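Local coordinates for protein hydrolase, NUDIX family (Clostridium perfringens ATCC 13124, PDB 3F6A) that probably hydrolyses a nucleoside diphosphate linked to another moiety, as other members of the NUDIX hydrolase family do, at residues A[108-113]-A[122-127]. Numbering follows the deposited sequence.
Sequences TSFETS and LKWYSK
Phe110 stands with the edge of its ring on the indole face of Trp124, a T-shaped stack: the planes meet at 70°, and the phenyl and five-membered ring centroids lie 4.6 Å apart. The touching corner is CD1, 3.3 Å from Trp124 CD2 near the middle of the fused ring system. Phe110 CB also covers this face as a CH-pi donor, 4.1 Å from the five-membered ring centroid. CG lies anti to the carbonyl carbon (chi1 -70°), which sends the ring over the indole face and the C=O toward its nitrogen. Trp124 NE1 gives its hydrogen to Phe110 O at 2.9 Å, arriving in the carbonyl plane on a lone pair. The bond is bent (143° at the hydrogen), the oxygen sitting somewhat out of the indole plane on the phenyl side. Through this contact the loop after strand 98-106 lies against strand 122-125, which joins the mixed NUDIX sheet by antiparallel pairing with strand 18-23; Cys15 of strand 7-15 touches both aromatic side chains. Two residues on from Phe110 and two before Trp124, Thr112 CB meets Leu122 CD2 at 3.7 Å, and that methyl is equally near Thr112 OG1. Ala55 of helix 43-55 touches both threonine and leucine.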
loop_
_atom_site.group_PDB
_atom_site.type_symbol
_atom_site.label_atom_id
_atom_site.label_comp_id
_atom_site.label_asym_id
_atom_site.label_seq_id
_atom_site.Cartn_x
_atom_site.Cartn_y
_atom_site.Cartn_z
ATOM N N THR A 108 10.155 18.958 -11.835
ATOM C CA THR A 108 10.484 19.826 -12.963
ATOM C C THR A 108 11.942 20.030 -13.390
ATOM O O THR A 108 12.211 20.181 -14.581
ATOM C CB THR A 108 9.857 21.211 -12.758
ATOM O OG1 THR A 108 10.354 21.778 -11.543
ATOM C CG2 THR A 108 8.345 21.099 -12.676
ATOM N N SER A 109 12.882 20.035 -12.451
ATOM C CA SER A 109 14.282 20.246 -12.821
ATOM C C SER A 109 15.252 19.243 -12.210
ATOM O O SER A 109 14.969 18.631 -11.184
ATOM C CB SER A 109 14.723 21.657 -12.434
ATOM O OG SER A 109 14.653 21.833 -11.033
ATOM N N PHE A 110 16.406 19.096 -12.851
ATOM C CA PHE A 110 17.439 18.175 -12.393
ATOM C C PHE A 110 18.194 18.754 -11.214
ATOM O O PHE A 110 18.884 18.032 -10.501
ATOM C CB PHE A 110 18.449 17.895 -13.507
ATOM C CG PHE A 110 17.904 17.081 -14.638
ATOM C CD1 PHE A 110 17.342 15.832 -14.405
ATOM C CD2 PHE A 110 18.002 17.539 -15.950
ATOM C CE1 PHE A 110 16.888 15.047 -15.462
ATOM C CE2 PHE A 110 17.552 16.760 -17.013
ATOM C CZ PHE A 110 16.995 15.511 -16.765
ATOM N N GLU A 111 18.074 20.060 -11.015
ATOM C CA GLU A 111 18.792 20.707 -9.930
ATOM C C GLU A 111 18.295 20.208 -8.581
ATOM O O GLU A 111 17.092 20.128 -8.346
ATOM C CB GLU A 111 18.628 22.224 -10.016
ATOM C CG GLU A 111 19.786 22.990 -9.406
ATOM C CD GLU A 111 19.582 24.490 -9.447
ATOM O OE1 GLU A 111 19.256 25.022 -10.534
ATOM O OE2 GLU A 111 19.756 25.137 -8.389
ATOM N N THR A 112 19.227 19.883 -7.694
ATOM C CA THR A 112 18.870 19.386 -6.371
ATOM C C THR A 112 19.658 20.090 -5.287
ATOM O O THR A 112 20.773 20.544 -5.515
ATOM C CB THR A 112 19.122 17.877 -6.274
ATOM O OG1 THR A 112 20.465 17.593 -6.678
ATOM C CG2 THR A 112 18.169 17.130 -7.185
ATOM N N SER A 113 19.068 20.174 -4.101
ATOM C CA SER A 113 19.714 20.835 -2.973
ATOM C C SER A 113 19.334 20.133 -1.669
ATOM O O SER A 113 18.409 20.550 -0.984
ATOM C CB SER A 113 19.267 22.300 -2.926
ATOM O OG SER A 113 19.847 22.978 -1.830
ATOM N N LEU A 122 23.745 12.836 -5.394
ATOM C CA LEU A 122 22.505 12.536 -6.095
ATOM C C LEU A 122 22.791 12.469 -7.588
ATOM O O LEU A 122 23.446 13.352 -8.139
ATOM C CB LEU A 122 21.455 13.620 -5.820
ATOM C CG LEU A 122 20.799 13.685 -4.431
ATOM C CD1 LEU A 122 21.827 14.005 -3.370
ATOM C CD2 LEU A 122 19.714 14.741 -4.446
ATOM N N LYS A 123 22.299 11.424 -8.243
ATOM C CA LYS A 123 22.530 11.267 -9.668
ATOM C C LYS A 123 21.266 10.915 -10.434
ATOM O O LYS A 123 20.391 10.225 -9.920
ATOM C CB LYS A 123 23.591 10.190 -9.905
ATOM C CG LYS A 123 24.929 10.487 -9.224
ATOM C CD LYS A 123 26.015 9.527 -9.686
ATOM C CE LYS A 123 26.258 9.647 -11.183
ATOM N NZ LYS A 123 27.294 8.686 -11.671
ATOM N N TRP A 124 21.172 11.402 -11.667
ATOM C CA TRP A 124 20.019 11.108 -12.509
ATOM C C TRP A 124 20.427 10.021 -13.493
ATOM O O TRP A 124 21.525 10.059 -14.051
ATOM C CB TRP A 124 19.559 12.354 -13.262
ATOM C CG TRP A 124 18.988 13.422 -12.368
ATOM C CD1 TRP A 124 19.662 14.457 -11.783
ATOM C CD2 TRP A 124 17.621 13.557 -11.972
ATOM N NE1 TRP A 124 18.795 15.233 -11.048
ATOM C CE2 TRP A 124 17.536 14.702 -11.147
ATOM C CE3 TRP A 124 16.455 12.824 -12.236
ATOM C CZ2 TRP A 124 16.329 15.130 -10.585
ATOM C CZ3 TRP A 124 15.257 13.251 -11.679
ATOM C CH2 TRP A 124 15.204 14.394 -10.862
ATOM N N TYR A 125 19.541 9.053 -13.705
ATOM C CA TYR A 125 19.836 7.942 -14.601
ATOM C C TYR A 125 18.853 7.784 -15.747
ATOM O O TYR A 125 17.636 7.880 -15.567
ATOM C CB TYR A 125 19.867 6.633 -13.812
ATOM C CG TYR A 125 20.918 6.576 -12.735
ATOM C CD1 TYR A 125 22.105 5.874 -12.932
ATOM C CD2 TYR A 125 20.719 7.214 -11.509
ATOM C CE1 TYR A 125 23.068 5.807 -11.937
ATOM C CE2 TYR A 125 21.672 7.156 -10.514
ATOM C CZ TYR A 125 22.843 6.450 -10.729
ATOM O OH TYR A 125 23.789 6.388 -9.734
ATOM N N SER A 126 19.399 7.528 -16.929
ATOM C CA SER A 126 18.597 7.311 -18.123
ATOM C C SER A 126 18.251 5.829 -18.124
ATOM O O SER A 126 18.861 5.045 -17.395
ATOM C CB SER A 126 19.417 7.627 -19.371
ATOM O OG SER A 126 20.532 6.754 -19.449
ATOM N N LYS A 127 17.278 5.435 -18.937
ATOM C CA LYS A 127 16.915 4.027 -18.993
ATOM C C LYS A 127 18.151 3.258 -19.455
ATOM O O LYS A 127 18.320 2.083 -19.134
ATOM C CB LYS A 127 15.740 3.804 -19.955
ATOM C CG LYS A 127 15.317 2.346 -20.087
ATOM C CD LYS A 127 13.804 2.151 -19.962
ATOM C CE LYS A 127 13.020 2.843 -21.070
ATOM N NZ LYS A 127 12.949 4.325 -20.907
#